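Long-range contacts in prolyl endopeptidase (PDB 2BKL), which probably hydrolyses oligopeptides on the carboxyl side of proline and, less readily, alanine, as a serine peptidase of the prolyl oligopeptidase family: residues A[326-331]-A[366-371]; A[373-378]-A[392-397]. One frame throughout, in Å; residues are numbered along the deposited sequence.

Contact 1 (A[326-331]-A[366-371]); sequences SIVGGH and SNLMGL
Ser326 and Val328, at the end of the edge strand 321-328 of one four-stranded antiparallel sheet, meet Leu368, Gly370 and Leu371 in the loop between strands 364-365 and 376-383 of the next sheet of the beta-propeller domain. Two direct hydrogen bonds join the segments. Ser326 OG donates to Leu368 O over 3.1 Å, tilted 31° from the carbonyl plane; with chi1 at 66° the hydroxyl sits between its own backbone N and carbonyl carbon, on the side facing the loop. Farther along, Gly329 N gives Leu371 O a nearly straight bond of 3.0 Å, and Val328 CA adds a CA-H...O contact of 3.4 Å to Leu371 O, which is therefore approached by two successive residues. A water carries a third, looser connection: it donates to Ile327 O at 2.7 Å and only weakly to Gly370 O. An alanine in place of Ser326 would probably leave Leu368 O without this hydroxyl donor and make the loop less firmly held at that point.

The apolar part centres on Val328. Val328 CG2 lies 4.2 Å from Leu368 CB, the two side chains crossing at about a right angle, while Val328 CG1 rests 3.8 Å from Gly370 N, against the loop backbone. The amide of Asn367 also packs beside Ser326, but its OD1 is hydrogen-bonded to Ser333 on the neighbouring strand 331-338, so the loop grips two strands of the sheet.

The strand end itself is shaped by a type I' beta turn from Val328 to His331, with Gly329 and Gly330 both at positive phi. Across this turn His331 ND1 donates to Gly329 O at 2.9 Å, with the acceptor in the plane of the imidazole ring.

Contact 2 (A[373-378]-A[392-397]); sequences DLDDAY and KTSVST
Strands 376-378 and 392-394 run antiparallel, 4.6 Å apart at closest approach, with Ala377 and Thr393 as a hydrogen-bonded pair between the non-hydrogen-bonded pairs Asp376-Ser394 and Tyr378-Lys392. Beyond the strand, Val395 N donates to Asp375 O. The carboxylate of Asp375, whose CG is anti to the backbone N (chi1 -175°), reaches across to two serines. Asp375 OD2 takes Ser394 OG on its syn lone pair at 2.7 Å; Asp375 OD1 receives Ser396 N on its own syn lone pair and Ser396 OG from above the carboxylate plane, both at 2.9 Å. Ser394 OG in turn accepts from Thr397 N, an ST motif that ties the turn to the carboxylate.

Lys392 extends beside the Tyr378 ring, Lys392 CB 3.7 Å from Tyr378 CE2, and Lys392 CE comes 3.4 Å from Asp376 OD1. Lys392 NZ stays 4.2 Å from Asp376 OD2, beyond a salt bridge. On the other sheet face, Ala377 CB packs on Val395 CG2 at 3.9 Å. Trp403 meets the Tyr378 ring edge-to-face from strand 400-405. The arrangement is that of the central beta hairpin in a four-stranded antiparallel propeller blade.

Contact 1 closes before contact 2 opens along the chain, and their centres lie about 8 Å apart within the beta-propeller domain. Contact 1 joins two successive four-stranded sheets, through the edge strand 321-328 of one and the loop between strands 364-365 and 376-383 of the next; contact 2 lies inside that second sheet, between its two central strands. They touch directly: Met369 N probably donates to Tyr378 O, and Val395 CG1 packs against Val328 O and His331 CB. The same loop thus pairs with its own sheet while lying on the preceding one, so the two contacts together connect neighbouring blades of the propeller.

Contact 1 (A[326-331]-A[366-371])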
ATOM      1  N   SER A 326      -8.971  13.664  11.495  1.00  8.65           N
ATOM      2  CA  SER A 326      -7.816  14.367  12.018  1.00 10.87           C
ATOM      3  C   SER A 326      -8.253  15.574  12.817  1.00  9.37           C
ATOM      4  O   SER A 326      -9.305  16.163  12.567  1.00 12.36           O
ATOM      5  CB  SER A 326      -6.870  14.790  10.914  1.00 13.13           C
ATOM      6  OG  SER A 326      -7.463  15.751  10.068  1.00 17.02           O
ATOM      7  N   ILE A 327      -7.473  15.922  13.823  1.00  7.39           N
ATOM      8  CA  ILE A 327      -7.744  17.116  14.583  1.00  7.91           C
ATOM      9  C   ILE A 327      -6.777  18.184  14.116  1.00  8.18           C
ATOM     10  O   ILE A 327      -5.555  18.060  14.286  1.00  8.07           O
ATOM     11  CB  ILE A 327      -7.559  16.864  16.088  1.00  9.64           C
ATOM     12  CG1 ILE A 327      -8.395  15.664  16.550  1.00 11.66           C
ATOM     13  CG2 ILE A 327      -7.903  18.127  16.856  1.00 11.19           C
ATOM     14  CD1 ILE A 327      -8.194  15.286  18.021  1.00 12.38           C
ATOM     15  N   VAL A 328      -7.329  19.206  13.476  1.00  7.62           N
ATOM     16  CA  VAL A 328      -6.543  20.304  12.932  1.00  6.69           C
ATOM     17  C   VAL A 328      -7.177  21.629  13.279  1.00  7.57           C
ATOM     18  O   VAL A 328      -8.393  21.788  13.221  1.00  7.20           O
ATOM     19  CB  VAL A 328      -6.397  20.177  11.404  1.00  8.61           C
ATOM     20  CG1 VAL A 328      -5.462  19.051  11.042  1.00  9.05           C
ATOM     21  CG2 VAL A 328      -7.770  20.043  10.674  1.00  9.02           C
ATOM     22  N   GLY A 329      -6.355  22.571  13.709  1.00  7.54           N
ATOM     23  CA  GLY A 329      -6.853  23.904  13.988  1.00  9.47           C
ATOM     24  C   GLY A 329      -8.039  23.946  14.925  1.00  8.69           C
ATOM     25  O   GLY A 329      -8.974  24.716  14.686  1.00  9.89           O
ATOM     26  N   GLY A 330      -8.044  23.080  15.921  1.00  8.64           N
ATOM     27  CA  GLY A 330      -9.114  23.096  16.924  1.00  9.62           C
ATOM     28  C   GLY A 330     -10.440  22.552  16.440  1.00  8.35           C
ATOM     29  O   GLY A 330     -11.464  22.762  17.082  1.00 10.24           O
ATOM     30  N   HIS A 331     -10.412  21.835  15.318  1.00  7.82           N
ATOM     31  CA  HIS A 331     -11.584  21.257  14.664  1.00  8.23           C
ATOM     32  C   HIS A 331     -11.306  19.798  14.288  1.00  7.57           C
ATOM     33  O   HIS A 331     -10.158  19.327  14.318  1.00  7.59           O
ATOM     34  CB  HIS A 331     -11.898  22.025  13.371  1.00  8.41           C
ATOM     35  CG  HIS A 331     -12.482  23.389  13.591  1.00  8.46           C
ATOM     36  ND1 HIS A 331     -11.781  24.405  14.200  1.00  9.95           N
ATOM     37  CD2 HIS A 331     -13.690  23.905  13.273  1.00 12.22           C
ATOM     38  CE1 HIS A 331     -12.548  25.479  14.288  1.00 12.46           C
ATOM     39  NE2 HIS A 331     -13.709  25.210  13.716  1.00 12.56           N
ATOM     40  N   SER A 366      -6.890  14.098  -0.156  1.00  9.28           N
ATOM     41  CA  SER A 366      -6.526  13.631   1.162  1.00  7.91           C
ATOM     42  C   SER A 366      -7.344  14.361   2.226  1.00  8.39           C
ATOM     43  O   SER A 366      -7.940  15.409   1.965  1.00  9.38           O
ATOM     44  CB  SER A 366      -5.038  13.862   1.434  1.00  8.47           C
ATOM     45  OG  SER A 366      -4.784  15.255   1.666  1.00  9.33           O
ATOM     46  N   ASN A 367      -7.316  13.834   3.441  1.00  8.26           N
ATOM     47  CA  ASN A 367      -7.819  14.577   4.575  1.00  7.17           C
ATOM     48  C   ASN A 367      -6.909  15.771   4.807  1.00  7.34           C
ATOM     49  O   ASN A 367      -5.776  15.821   4.318  1.00  8.85           O
ATOM     50  CB  ASN A 367      -7.923  13.683   5.810  1.00  7.79           C
ATOM     51  CG  ASN A 367      -8.950  14.179   6.816  1.00  7.59           C
ATOM     52  OD1 ASN A 367      -9.630  15.137   6.576  1.00 10.50           O
ATOM     53  ND2 ASN A 367      -9.100  13.463   7.915  1.00 10.23           N
ATOM     54  N   LEU A 368      -7.393  16.739   5.553  1.00  8.52           N
ATOM     55  CA  LEU A 368      -6.553  17.838   5.967  1.00  8.28           C
ATOM     56  C   LEU A 368      -5.444  17.350   6.877  1.00  8.85           C
ATOM     57  O   LEU A 368      -5.640  16.462   7.714  1.00 11.11           O
ATOM     58  CB  LEU A 368      -7.368  18.899   6.669  1.00  9.14           C
ATOM     59  CG  LEU A 368      -8.390  19.657   5.841  1.00 10.08           C
ATOM     60  CD1 LEU A 368      -9.116  20.672   6.719  1.00 11.29           C
ATOM     61  CD2 LEU A 368      -7.734  20.333   4.659  1.00 12.22           C
ATOM     62  N   MET A 369      -4.258  17.913   6.643  1.00  9.54           N
ATOM     63  CA  MET A 369      -3.038  17.570   7.337  1.00 11.52           C
ATOM     64  C   MET A 369      -2.479  18.817   8.003  1.00 10.96           C
ATOM     65  O   MET A 369      -2.297  19.846   7.361  1.00 11.02           O
ATOM     66  CB  MET A 369      -2.009  17.027   6.357  1.00 16.56           C
ATOM     67  CG  MET A 369      -2.423  15.702   5.747  1.00 20.70           C
ATOM     68  SD  MET A 369      -1.252  15.256   4.492  1.00 29.54           S
ATOM     69  CE  MET A 369      -1.941  16.049   3.176  1.00 24.75           C
ATOM     70  N   GLY A 370      -2.149  18.695   9.271  1.00  9.06           N
ATOM     71  CA  GLY A 370      -1.607  19.788  10.034  1.00  9.96           C
ATOM     72  C   GLY A 370      -1.443  19.383  11.469  1.00 10.34           C
ATOM     73  O   GLY A 370      -1.025  18.266  11.767  1.00 12.22           O
ATOM     74  N   LEU A 371      -1.784  20.300  12.351  1.00  8.99           N
ATOM     75  CA  LEU A 371      -1.655  20.073  13.774  1.00  8.96           C
ATOM     76  C   LEU A 371      -2.863  20.631  14.488  1.00  7.37           C
ATOM     77  O   LEU A 371      -3.532  21.543  14.004  1.00  6.61           O
ATOM     78  CB  LEU A 371      -0.371  20.699  14.362  1.00  9.93           C
ATOM     79  CG  LEU A 371       0.966  20.087  13.967  1.00 11.67           C
ATOM     80  CD1 LEU A 371       2.100  20.891  14.541  1.00 13.00           C
ATOM     81  CD2 LEU A 371       1.103  18.672  14.405  1.00 13.83           C
TER
HETATM   82  O   HOH W   1      -3.457  16.616  13.378  1.00 17.06           O

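Contact 2 (A[373-378]-A[392-397])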
ATOM      1  N   ASP A 373      -3.115  22.594  16.911  1.00  8.64           N
ATOM      2  CA  ASP A 373      -2.917  23.972  17.369  1.00 11.38           C
ATOM      3  C   ASP A 373      -2.345  24.857  16.259  1.00 12.18           C
ATOM      4  O   ASP A 373      -1.736  25.921  16.545  1.00 13.77           O
ATOM      5  CB  ASP A 373      -1.982  23.986  18.594  1.00  9.80           C
ATOM      6  CG  ASP A 373      -0.661  23.241  18.378  1.00 10.85           C
ATOM      7  OD1 ASP A 373      -0.442  22.590  17.352  1.00 11.31           O
ATOM      8  OD2 ASP A 373       0.262  23.200  19.242  1.00 13.80           O
ATOM      9  N   LEU A 374      -2.563  24.453  15.005  1.00 10.60           N
ATOM     10  CA  LEU A 374      -2.159  25.243  13.818  1.00 11.72           C
ATOM     11  C   LEU A 374      -3.413  25.491  12.999  1.00 10.60           C
ATOM     12  O   LEU A 374      -4.145  24.552  12.695  1.00  9.92           O
ATOM     13  CB  LEU A 374      -1.145  24.473  12.976  1.00 16.11           C
ATOM     14  CG  LEU A 374       0.251  25.013  12.694  1.00 23.34           C
ATOM     15  CD1 LEU A 374       0.790  25.950  13.789  1.00 20.06           C
ATOM     16  CD2 LEU A 374       1.204  23.841  12.428  1.00 20.41           C
ATOM     17  N   ASP A 375      -3.668  26.731  12.601  1.00 10.34           N
ATOM     18  CA  ASP A 375      -4.793  27.041  11.750  1.00  9.99           C
ATOM     19  C   ASP A 375      -4.579  26.664  10.288  1.00 10.20           C
ATOM     20  O   ASP A 375      -5.545  26.396   9.584  1.00 10.85           O
ATOM     21  CB  ASP A 375      -5.114  28.532  11.820  1.00 10.87           C
ATOM     22  CG  ASP A 375      -6.348  28.882  11.034  1.00 11.29           C
ATOM     23  OD1 ASP A 375      -7.438  28.385  11.406  1.00 12.13           O
ATOM     24  OD2 ASP A 375      -6.312  29.615  10.025  1.00 14.30           O
ATOM     25  N   ASP A 376      -3.340  26.687   9.817  1.00 10.99           N
ATOM     26  CA  ASP A 376      -3.059  26.266   8.448  1.00 11.65           C
ATOM     27  C   ASP A 376      -3.046  24.739   8.351  1.00 10.48           C
ATOM     28  O   ASP A 376      -2.332  24.082   9.102  1.00 11.32           O
ATOM     29  CB  ASP A 376      -1.686  26.749   7.973  1.00 15.31           C
ATOM     30  CG  ASP A 376      -1.558  28.249   7.966  1.00 20.18           C
ATOM     31  OD1 ASP A 376      -2.496  28.942   7.495  1.00 23.77           O
ATOM     32  OD2 ASP A 376      -0.520  28.789   8.413  1.00 26.30           O
ATOM     33  N   ALA A 377      -3.797  24.187   7.397  1.00  9.22           N
ATOM     34  CA  ALA A 377      -3.815  22.756   7.130  1.00  8.07           C
ATOM     35  C   ALA A 377      -3.755  22.531   5.634  1.00  8.69           C
ATOM     36  O   ALA A 377      -4.319  23.323   4.885  1.00 11.56           O
ATOM     37  CB  ALA A 377      -5.048  22.093   7.685  1.00  8.33           C
ATOM     38  N   TYR A 378      -3.149  21.436   5.201  1.00  7.09           N
ATOM     39  CA  TYR A 378      -2.918  21.189   3.799  1.00  7.98           C
ATOM     40  C   TYR A 378      -3.664  19.964   3.351  1.00  8.93           C
ATOM     41  O   TYR A 378      -3.912  19.046   4.141  1.00 10.41           O
ATOM     42  CB  TYR A 378      -1.411  20.985   3.549  1.00  8.95           C
ATOM     43  CG  TYR A 378      -0.538  22.165   3.875  1.00  9.41           C
ATOM     44  CD1 TYR A 378      -0.179  22.426   5.180  1.00 11.67           C
ATOM     45  CD2 TYR A 378      -0.061  22.998   2.881  1.00 11.71           C
ATOM     46  CE1 TYR A 378       0.621  23.518   5.488  1.00 14.09           C
ATOM     47  CE2 TYR A 378       0.745  24.072   3.183  1.00 13.36           C
ATOM     48  CZ  TYR A 378       1.066  24.317   4.476  1.00 14.35           C
ATOM     49  OH  TYR A 378       1.869  25.395   4.790  1.00 18.17           O
ATOM     50  N   LYS A 392      -3.259  24.905   0.587  1.00  9.01           N
ATOM     51  CA  LYS A 392      -3.102  25.370   1.949  1.00 10.51           C
ATOM     52  C   LYS A 392      -4.415  26.045   2.319  1.00 10.89           C
ATOM     53  O   LYS A 392      -4.897  26.936   1.614  1.00 10.95           O
ATOM     54  CB  LYS A 392      -1.932  26.343   2.059  1.00 11.57           C
ATOM     55  CG  LYS A 392      -1.726  26.923   3.458  1.00 14.68           C
ATOM     56  CD  LYS A 392      -0.510  27.849   3.504  1.00 17.44           C
ATOM     57  CE  LYS A 392      -0.557  28.794   4.668  1.00 20.76           C
ATOM     58  NZ  LYS A 392       0.438  29.887   4.520  1.00 23.28           N
ATOM     59  N   THR A 393      -5.003  25.612   3.426  1.00  9.20           N
ATOM     60  CA  THR A 393      -6.302  26.103   3.836  1.00  9.86           C
ATOM     61  C   THR A 393      -6.255  26.600   5.269  1.00  9.88           C
ATOM     62  O   THR A 393      -5.421  26.171   6.053  1.00 11.91           O
ATOM     63  CB  THR A 393      -7.390  25.009   3.708  1.00 12.55           C
ATOM     64  OG1 THR A 393      -7.271  24.058   4.788  1.00 13.76           O
ATOM     65  CG2 THR A 393      -7.233  24.158   2.472  1.00 15.34           C
ATOM     66  N   SER A 394      -7.150  27.522   5.591  1.00  7.97           N
ATOM     67  CA  SER A 394      -7.387  27.919   6.959  1.00  8.05           C
ATOM     68  C   SER A 394      -8.544  27.107   7.519  1.00  9.06           C
ATOM     69  O   SER A 394      -9.624  27.064   6.967  1.00  8.89           O
ATOM     70  CB  SER A 394      -7.751  29.405   7.033  1.00 10.60           C
ATOM     71  OG  SER A 394      -8.335  29.710   8.297  1.00 11.98           O
ATOM     72  N   VAL A 395      -8.309  26.453   8.638  1.00 10.12           N
ATOM     73  CA  VAL A 395      -9.341  25.651   9.256  1.00 10.09           C
ATOM     74  C   VAL A 395     -10.461  26.544   9.777  1.00 10.89           C
ATOM     75  O   VAL A 395     -11.641  26.211   9.640  1.00 11.59           O
ATOM     76  CB  VAL A 395      -8.771  24.778  10.400  1.00  9.95           C
ATOM     77  CG1 VAL A 395      -9.887  24.006  11.092  1.00 11.67           C
ATOM     78  CG2 VAL A 395      -7.750  23.797   9.867  1.00 10.85           C
ATOM     79  N   SER A 396     -10.089  27.662  10.383  1.00 11.81           N
ATOM     80  CA  SER A 396     -11.063  28.560  10.997  1.00 12.87           C
ATOM     81  C   SER A 396     -11.952  29.298   9.988  1.00 13.63           C
ATOM     82  O   SER A 396     -13.121  29.478  10.268  1.00 14.50           O
ATOM     83  CB  SER A 396     -10.385  29.548  11.936  1.00 14.00           C
ATOM     84  OG  SER A 396      -9.477  30.372  11.270  1.00 16.22           O
ATOM     85  N   THR A 397     -11.419  29.690   8.823  1.00 11.99           N
ATOM     86  CA  THR A 397     -12.195  30.480   7.843  1.00 11.41           C
ATOM     87  C   THR A 397     -12.594  29.746   6.563  1.00 11.08           C
ATOM     88  O   THR A 397     -13.497  30.192   5.844  1.00 12.38           O
ATOM     89  CB  THR A 397     -11.442  31.746   7.413  1.00 13.07           C
ATOM     90  OG1 THR A 397     -10.365  31.417   6.531  1.00 13.95           O
ATOM     91  CG2 THR A 397     -10.814  32.504   8.607  1.00 12.60           C
TER